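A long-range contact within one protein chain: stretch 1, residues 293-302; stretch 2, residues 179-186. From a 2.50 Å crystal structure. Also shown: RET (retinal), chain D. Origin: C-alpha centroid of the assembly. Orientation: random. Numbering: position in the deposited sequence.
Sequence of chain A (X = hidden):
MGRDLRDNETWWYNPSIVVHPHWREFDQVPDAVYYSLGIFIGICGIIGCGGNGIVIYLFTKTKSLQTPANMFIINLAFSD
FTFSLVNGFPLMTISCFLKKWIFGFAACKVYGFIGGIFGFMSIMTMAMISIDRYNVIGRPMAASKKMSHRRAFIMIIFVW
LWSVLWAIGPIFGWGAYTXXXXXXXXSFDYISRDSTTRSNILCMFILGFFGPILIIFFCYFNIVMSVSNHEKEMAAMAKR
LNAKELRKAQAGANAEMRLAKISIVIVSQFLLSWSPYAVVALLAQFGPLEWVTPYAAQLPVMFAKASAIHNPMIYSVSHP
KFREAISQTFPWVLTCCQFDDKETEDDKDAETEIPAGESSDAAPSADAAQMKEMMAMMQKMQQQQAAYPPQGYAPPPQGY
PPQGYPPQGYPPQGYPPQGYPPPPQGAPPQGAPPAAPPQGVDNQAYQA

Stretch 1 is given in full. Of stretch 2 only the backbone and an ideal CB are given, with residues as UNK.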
# COMPACT_ATOMS: atom_id res chain seq x y z
N THR A 293 14.27 0.32 -21.78
CA THR A 293 13.91 -0.71 -22.74
C THR A 293 12.63 -1.42 -22.29
O THR A 293 12.19 -1.27 -21.13
CB THR A 293 15.00 -1.78 -22.83
OG1 THR A 293 15.24 -2.32 -21.52
CG2 THR A 293 16.28 -1.20 -23.39
N PRO A 294 12.02 -2.21 -23.18
CA PRO A 294 10.79 -2.95 -22.89
C PRO A 294 10.83 -3.65 -21.52
O PRO A 294 9.88 -3.54 -20.76
CB PRO A 294 10.71 -3.94 -24.04
CG PRO A 294 11.24 -3.13 -25.17
CD PRO A 294 12.46 -2.47 -24.57
N TYR A 295 11.93 -4.35 -21.22
CA TYR A 295 12.08 -5.04 -19.93
C TYR A 295 12.45 -4.05 -18.84
O TYR A 295 12.08 -4.22 -17.68
CB TYR A 295 13.17 -6.11 -20.00
CG TYR A 295 12.90 -7.26 -20.94
CD1 TYR A 295 13.88 -7.70 -21.83
CD2 TYR A 295 11.66 -7.90 -20.96
CE1 TYR A 295 13.65 -8.74 -22.71
CE2 TYR A 295 11.41 -8.96 -21.85
CZ TYR A 295 12.41 -9.36 -22.72
OH TYR A 295 12.19 -10.39 -23.61
N ALA A 296 13.21 -3.01 -19.20
CA ALA A 296 13.63 -2.01 -18.24
C ALA A 296 12.43 -1.42 -17.53
O ALA A 296 12.47 -1.12 -16.33
CB ALA A 296 14.41 -0.90 -18.94
N ALA A 297 11.34 -1.26 -18.28
CA ALA A 297 10.12 -0.71 -17.73
C ALA A 297 9.20 -1.84 -17.26
O ALA A 297 8.78 -1.86 -16.10
CB ALA A 297 9.42 0.16 -18.77
N GLN A 298 8.92 -2.79 -18.13
CA GLN A 298 8.02 -3.89 -17.78
C GLN A 298 8.32 -4.62 -16.46
O GLN A 298 7.52 -4.56 -15.53
CB GLN A 298 7.95 -4.91 -18.91
CG GLN A 298 6.61 -5.64 -18.97
CD GLN A 298 5.45 -4.67 -19.15
OE1 GLN A 298 5.34 -4.01 -20.19
NE2 GLN A 298 4.59 -4.57 -18.13
N LEU A 299 9.45 -5.32 -16.37
CA LEU A 299 9.80 -6.07 -15.17
C LEU A 299 9.68 -5.29 -13.86
O LEU A 299 9.22 -5.84 -12.86
CB LEU A 299 11.21 -6.65 -15.30
CG LEU A 299 11.29 -8.07 -15.88
CD1 LEU A 299 10.61 -8.13 -17.24
CD2 LEU A 299 12.75 -8.48 -16.00
N PRO A 300 10.09 -4.02 -13.85
CA PRO A 300 9.97 -3.24 -12.62
C PRO A 300 8.54 -2.81 -12.33
O PRO A 300 8.19 -2.54 -11.17
CB PRO A 300 10.90 -2.06 -12.86
CG PRO A 300 11.93 -2.64 -13.74
CD PRO A 300 11.10 -3.41 -14.73
N VAL A 301 7.70 -2.72 -13.36
CA VAL A 301 6.30 -2.33 -13.13
C VAL A 301 5.53 -3.51 -12.55
O VAL A 301 4.64 -3.33 -11.72
CB VAL A 301 5.58 -1.85 -14.43
CG1 VAL A 301 5.16 -3.03 -15.28
CG2 VAL A 301 4.36 -1.00 -14.08
N MET A 302 5.87 -4.72 -12.97
CA MET A 302 5.21 -5.92 -12.44
C MET A 302 5.49 -6.00 -10.93
O MET A 302 4.59 -6.24 -10.12
CB MET A 302 5.75 -7.18 -13.12
CG MET A 302 5.58 -7.18 -14.62
SD MET A 302 3.92 -6.61 -15.08
CE MET A 302 3.17 -8.18 -15.54
N UNK A 179 -0.09 3.43 -23.09
CA UNK A 179 0.61 2.15 -23.00
C UNK A 179 2.11 2.33 -22.68
O UNK A 179 2.69 3.38 -22.93
CB UNK A 179 0.45 1.38 -24.31
N UNK A 180 2.72 1.29 -22.12
CA UNK A 180 4.13 1.32 -21.79
C UNK A 180 4.72 -0.06 -22.07
O UNK A 180 3.99 -0.99 -22.42
CB UNK A 180 4.35 1.73 -20.33
N UNK A 181 6.04 -0.18 -21.93
CA UNK A 181 6.70 -1.45 -22.15
C UNK A 181 6.21 -2.29 -23.31
O UNK A 181 6.27 -1.86 -24.46
CB UNK A 181 6.58 -2.28 -20.87
N UNK A 182 5.74 -3.50 -23.03
CA UNK A 182 5.26 -4.39 -24.08
C UNK A 182 3.88 -4.00 -24.59
O UNK A 182 3.29 -4.72 -25.40
CB UNK A 182 5.23 -5.83 -23.57
N UNK A 183 3.36 -2.88 -24.09
CA UNK A 183 2.08 -2.37 -24.53
C UNK A 183 0.84 -3.21 -24.18
O UNK A 183 -0.06 -3.32 -24.99
CB UNK A 183 2.14 -2.20 -26.05
N UNK A 184 0.81 -3.79 -22.98
CA UNK A 184 -0.33 -4.60 -22.57
C UNK A 184 -0.89 -4.16 -21.23
O UNK A 184 -1.61 -4.89 -20.57
CB UNK A 184 0.07 -6.08 -22.50
N UNK A 185 -0.51 -2.95 -20.83
CA UNK A 185 -1.04 -2.38 -19.61
C UNK A 185 -0.80 -0.89 -19.79
O UNK A 185 -0.06 -0.47 -20.68
CB UNK A 185 -0.39 -2.95 -18.35
N UNK A 186 -1.45 -0.08 -18.97
CA UNK A 186 -1.30 1.35 -19.11
C UNK A 186 -0.71 1.99 -17.87
O UNK A 186 -0.61 1.36 -16.83
CB UNK A 186 -2.65 1.99 -19.43
C1 RET D . 5.30 7.16 -8.63
C2 RET D . 6.36 6.90 -7.52
C3 RET D . 6.11 5.69 -6.64
C4 RET D . 4.69 5.67 -6.05
C5 RET D . 3.61 5.94 -7.10
C6 RET D . 3.86 6.61 -8.27
C7 RET D . 2.78 6.87 -9.31
C8 RET D . 2.21 5.88 -10.13
C9 RET D . 1.13 5.93 -11.12
C10 RET D . 0.87 4.73 -11.67
C11 RET D . -0.13 4.32 -12.63
C12 RET D . -0.33 3.07 -13.15
C13 RET D . 0.42 1.75 -13.09
C14 RET D . -0.11 0.64 -13.67
C15 RET D . 0.55 -0.67 -13.67
C16 RET D . 5.24 8.66 -8.92
C17 RET D . 5.87 6.50 -9.92
C18 RET D . 2.30 5.37 -6.64
C19 RET D . 0.39 7.22 -11.40
C20 RET D . 1.77 1.76 -12.34

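At position 179 the ideal CB finds nothing of stretch 1 within 5.5 Å, so almost any side chain would suit. The deposited residue is Leu 179, which takes no part in the contact.

Position 180 is extended, and its CA-to-CB bond runs sideways to the helix. The CB itself touches nothing, but a long side chain could travel along the helix toward Val 301, so an aliphatic chain or a polar one with a partner of its own would fit. It is Glu 180; its OE2 lies 3.4 Å from Val 301 CG2.

Position 181 is the most restrictive. Its CA comes within 4.4 Å of Pro 294 CA, phi is positive (40°, with psi -120°), and the ideal CB points toward the helix, only 2.2 Å from Gln 298 OE1. Any side chain would begin with a clash, so glycine is strongly indicated, and Gly 181 is found. Its CA packs 3.5 Å from Gln 298 OE1 and 4.1 Å from Pro 294 O. The residue opens the central pair of a type II' turn from Glu 180 to 183, closed by a 2.6 Å hydrogen bond from the backbone N of 183 to Glu 180 O.

At position 182 the backbone N donates to Gln 298 OE1 (2.9 Å, 165°), a bond that any residue but proline could make. The ideal CB of 182 points sideways, 3.8 Å from Gln 298 OE1, leaving room for a small or branched aliphatic or a polar side chain. Val 182 occupies it, its CG2 lying 3.1 Å from Gln 298 OE1.

Position 183 has its CB directed away from stretch 1, which therefore sets no preference; the left-handed phi/psi of 67/39 would suit glycine or asparagine, yet Leu 183 is present.

Position 184 points sideways and meets nothing, so the helix leaves the choice open. Cys 184 donates its N to water 1 (2.7 Å from the water O), which in turn donates to Gln 298 OE1, 3.1 Å from its O.

Position 185 points toward stretch 1, its ideal CB 5.2 Å from Gln 298 NE2. That amide offers a donor, so an acceptor one atom further out, as in Asn or Asp, is plausible, whereas a serine hydroxyl would fall short. Asn 185 accepts from Gln 298 NE2 through OD1 (3.1 Å, 169°), while its ND2 donates to Glu 180 OE2 (3.2 Å), tying Asn 185 to Glu 180 within the loop.

Position 186 is beyond reach of stretch 1; Cys 186 is covalently bonded elsewhere in the structure.

Stretch 2 179-186: LEGVLCNC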
# COMPACT_ATOMS: atom_id res chain seq x y z
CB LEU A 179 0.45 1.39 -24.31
CG LEU A 179 -0.99 1.24 -24.81
CD1 LEU A 179 -0.98 1.10 -26.33
CD2 LEU A 179 -1.68 0.04 -24.14
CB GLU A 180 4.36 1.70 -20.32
CG GLU A 180 4.08 0.60 -19.30
CD GLU A 180 4.35 1.05 -17.89
OE1 GLU A 180 5.30 1.83 -17.70
OE2 GLU A 180 3.62 0.62 -16.96
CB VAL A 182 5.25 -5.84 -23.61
CG1 VAL A 182 6.66 -6.31 -23.33
CG2 VAL A 182 4.39 -5.97 -22.37
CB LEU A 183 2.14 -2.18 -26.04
CG LEU A 183 3.43 -1.49 -26.49
CD1 LEU A 183 3.44 -1.35 -28.00
CD2 LEU A 183 3.53 -0.13 -25.82
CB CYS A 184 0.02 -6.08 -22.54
SG CYS A 184 0.09 -6.77 -24.20
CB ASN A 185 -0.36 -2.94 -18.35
CG ASN A 185 1.02 -2.37 -18.11
OD1 ASN A 185 2.01 -2.92 -18.57
ND2 ASN A 185 1.08 -1.26 -17.37
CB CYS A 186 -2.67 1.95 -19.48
SG CYS A 186 -3.07 1.64 -21.24
O HOH W 1 2.35 -3.91 -20.82
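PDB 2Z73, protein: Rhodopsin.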